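Local atomic coordinates of TodX (Pseudomonas putida, PDB entry 3BS0), a protein that forms an outer-membrane beta barrel of the FadL family and probably carries toluene and related aromatic hydrocarbons across the outer membrane. Residues 162-168 / 199-205. Residues are numbered along the deposited sequence; the frame is centred on the assembly and turned at random.
Sequences LNLELLL and AAHFSLS. With C8E ((hydroxyethyloxy)tri(ethyloxy)octane), chain D.
Residues 162-168 and 199-205 run antiparallel. The axes of the two segments come within 4.5 Å at their closest, with their directions 164° apart. Leu164, Leu166 and Leu168 form hydrogen-bonded pairs with Leu204, Phe202 and Ala200. Glu165–Ser203 and Leu167–His201 are the non-hydrogen-bonded pairs between them. Each hydrogen-bonded pair is doubly bridged: Leu164 N to Leu204 O is 3.0 Å and Leu204 N to Leu164 O 2.6 Å, for example. Ser205 leaves the strand.

One face is polar near Glu165. Glu165 OE2 accepts two hydrogen bonds, from His201 NE2 (3.0 Å, a His-carboxylate pair) and Ser203 OG (2.7 Å). Beyond, Leu167 CD2 packs on Ala199 CB at 3.6 Å.

Leu162, Leu164, Leu166, Leu168, Phe202 and Leu204 make an apolar face toward the chain's centre, where the detergent C8E lies, consistent with a pocket for hydrophobic substrates. Leu164 CD1 lies 3.5 Å from C8E C13, and Leu168 CD1 3.4 Å from C8E O18. C8E C14 sits over one face of the Phe202 ring. Leu164 CB meets Leu204 CB at 3.8 Å.

A largely helical connection links the segments. Strand 129-143 flanks residues 162-168. Short strand 199-204 bridges strands 151-169 and 244-257; before Leu162, strand 214-228 takes over.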
loop_
_atom_site.group_PDB
_atom_site.type_symbol
_atom_site.label_atom_id
_atom_site.label_comp_id
_atom_site.label_asym_id
_atom_site.label_seq_id
_atom_site.Cartn_x
_atom_site.Cartn_y
_atom_site.Cartn_z
ATOM N N LEU A 162 -2.202 -11.361 3.759
ATOM C CA LEU A 162 -0.928 -11.116 4.418
ATOM C C LEU A 162 -0.064 -12.346 4.515
ATOM O O LEU A 162 -0.441 -13.312 5.159
ATOM C CB LEU A 162 -1.098 -10.582 5.842
ATOM C CG LEU A 162 0.279 -10.625 6.528
ATOM C CD1 LEU A 162 1.214 -9.711 5.751
ATOM C CD2 LEU A 162 0.238 -10.215 8.008
ATOM N N ASN A 163 1.096 -12.301 3.868
ATOM C CA ASN A 163 2.070 -13.380 3.941
ATOM C C ASN A 163 3.185 -12.883 4.853
ATOM O O ASN A 163 3.648 -11.747 4.739
ATOM C CB ASN A 163 2.618 -13.732 2.558
ATOM C CG ASN A 163 1.619 -14.508 1.733
ATOM O OD1 ASN A 163 1.255 -15.626 2.079
ATOM N ND2 ASN A 163 1.159 -13.914 0.640
ATOM N N LEU A 164 3.595 -13.739 5.778
ATOM C CA LEU A 164 4.620 -13.390 6.732
ATOM C C LEU A 164 5.527 -14.578 7.028
ATOM O O LEU A 164 5.089 -15.722 7.089
ATOM C CB LEU A 164 3.958 -12.940 8.032
ATOM C CG LEU A 164 4.486 -11.755 8.829
ATOM C CD1 LEU A 164 3.979 -11.873 10.259
ATOM C CD2 LEU A 164 5.988 -11.740 8.806
ATOM N N GLU A 165 6.798 -14.276 7.225
ATOM C CA GLU A 165 7.818 -15.245 7.567
ATOM C C GLU A 165 8.649 -14.328 8.483
ATOM O O GLU A 165 9.227 -13.346 8.012
ATOM C CB GLU A 165 8.574 -15.651 6.293
ATOM C CG GLU A 165 8.876 -17.158 6.120
ATOM C CD GLU A 165 7.662 -18.083 6.328
ATOM O OE1 GLU A 165 6.592 -17.856 5.699
ATOM O OE2 GLU A 165 7.802 -19.054 7.119
ATOM N N LEU A 166 8.668 -14.615 9.789
ATOM C CA LEU A 166 9.383 -13.779 10.750
ATOM C C LEU A 166 10.045 -14.452 11.976
ATOM O O LEU A 166 9.384 -15.021 12.828
ATOM C CB LEU A 166 8.434 -12.701 11.247
ATOM C CG LEU A 166 8.873 -11.755 12.364
ATOM C CD1 LEU A 166 9.962 -10.844 11.860
ATOM C CD2 LEU A 166 7.667 -10.932 12.821
ATOM N N LEU A 167 11.358 -14.338 12.070
ATOM C CA LEU A 167 12.090 -14.896 13.178
ATOM C C LEU A 167 12.393 -13.803 14.190
ATOM O O LEU A 167 12.777 -12.696 13.836
ATOM C CB LEU A 167 13.389 -15.528 12.692
ATOM C CG LEU A 167 14.193 -16.367 13.699
ATOM C CD1 LEU A 167 15.201 -17.273 12.953
ATOM C CD2 LEU A 167 14.931 -15.457 14.682
ATOM N N LEU A 168 12.185 -14.117 15.455
ATOM C CA LEU A 168 12.480 -13.191 16.515
ATOM C C LEU A 168 13.437 -13.909 17.444
ATOM O O LEU A 168 13.075 -14.905 18.078
ATOM C CB LEU A 168 11.223 -12.795 17.281
ATOM C CG LEU A 168 10.184 -11.962 16.505
ATOM C CD1 LEU A 168 8.973 -11.698 17.428
ATOM C CD2 LEU A 168 10.797 -10.642 16.007
ATOM N N ALA A 199 15.070 -18.770 19.672
ATOM C CA ALA A 199 14.216 -17.777 19.038
ATOM C C ALA A 199 12.826 -18.368 18.829
ATOM O O ALA A 199 12.516 -19.452 19.330
ATOM C CB ALA A 199 14.806 -17.372 17.699
ATOM N N ALA A 200 11.999 -17.648 18.086
ATOM C CA ALA A 200 10.662 -18.106 17.769
ATOM C C ALA A 200 10.398 -17.647 16.352
ATOM O O ALA A 200 10.814 -16.568 15.943
ATOM C CB ALA A 200 9.644 -17.499 18.718
ATOM N N HIS A 201 9.713 -18.467 15.582
ATOM C CA HIS A 201 9.452 -18.075 14.220
ATOM C C HIS A 201 7.972 -18.079 13.905
ATOM O O HIS A 201 7.230 -18.999 14.277
ATOM C CB HIS A 201 10.173 -19.001 13.251
ATOM C CG HIS A 201 9.882 -18.696 11.820
ATOM N ND1 HIS A 201 10.483 -17.656 11.144
ATOM C CD2 HIS A 201 9.064 -19.305 10.929
ATOM C CE1 HIS A 201 10.056 -17.645 9.894
ATOM N NE2 HIS A 201 9.195 -18.634 9.738
ATOM N N PHE A 202 7.552 -17.027 13.222
ATOM C CA PHE A 202 6.182 -16.922 12.813
ATOM C C PHE A 202 6.078 -17.108 11.315
ATOM O O PHE A 202 6.813 -16.499 10.566
ATOM C CB PHE A 202 5.616 -15.577 13.224
ATOM C CG PHE A 202 4.883 -15.630 14.511
ATOM C CD1 PHE A 202 5.459 -15.157 15.678
ATOM C CD2 PHE A 202 3.633 -16.206 14.566
ATOM C CE1 PHE A 202 4.798 -15.255 16.890
ATOM C CE2 PHE A 202 2.961 -16.314 15.768
ATOM C CZ PHE A 202 3.545 -15.837 16.935
ATOM N N SER A 203 5.173 -17.968 10.882
ATOM C CA SER A 203 5.005 -18.206 9.467
ATOM C C SER A 203 3.547 -18.153 9.017
ATOM O O SER A 203 2.662 -18.788 9.602
ATOM C CB SER A 203 5.622 -19.552 9.098
ATOM O OG SER A 203 5.307 -19.892 7.763
ATOM N N LEU A 204 3.308 -17.355 7.989
ATOM C CA LEU A 204 1.989 -17.193 7.393
ATOM C C LEU A 204 2.277 -17.387 5.911
ATOM O O LEU A 204 2.475 -16.436 5.170
ATOM C CB LEU A 204 1.451 -15.797 7.683
ATOM C CG LEU A 204 0.900 -15.598 9.097
ATOM C CD1 LEU A 204 1.944 -15.863 10.180
ATOM C CD2 LEU A 204 0.402 -14.171 9.185
ATOM N N SER A 205 2.307 -18.647 5.504
ATOM C CA SER A 205 2.654 -19.037 4.148
ATOM C C SER A 205 1.551 -19.527 3.237
ATOM O O SER A 205 1.789 -19.730 2.054
ATOM C CB SER A 205 3.664 -20.167 4.213
ATOM O OG SER A 205 2.974 -21.378 4.495
HETATM C C1 C8E D . -2.519 -2.149 6.581
HETATM C C2 C8E D . -1.353 -2.997 6.842
HETATM C C3 C8E D . -1.451 -3.924 7.971
HETATM C C4 C8E D . -0.406 -4.863 7.756
HETATM C C5 C8E D . -0.018 -5.466 8.984
HETATM C C6 C8E D . 1.059 -6.383 8.710
HETATM C C7 C8E D . 1.699 -6.222 10.061
HETATM C C8 C8E D . 0.985 -6.863 11.170
HETATM O O9 C8E D . 1.571 -7.652 12.175
HETATM C C10 C8E D . 2.245 -8.865 11.654
HETATM C C11 C8E D . 2.745 -9.578 12.947
HETATM O O12 C8E D . 1.832 -10.702 13.472
HETATM C C13 C8E D . 2.620 -11.933 13.509
HETATM C C14 C8E D . 3.811 -12.089 14.530
HETATM O O15 C8E D . 3.848 -11.756 15.980
HETATM C C16 C8E D . 4.246 -10.327 16.145
HETATM C C17 C8E D . 5.772 -10.074 16.205
HETATM O O18 C8E D . 6.511 -9.366 17.204
HETATM C C19 C8E D . 6.577 -7.941 16.883
HETATM C C20 C8E D . 7.850 -7.071 16.584
HETATM O O21 C8E D . 8.320 -6.222 17.628
#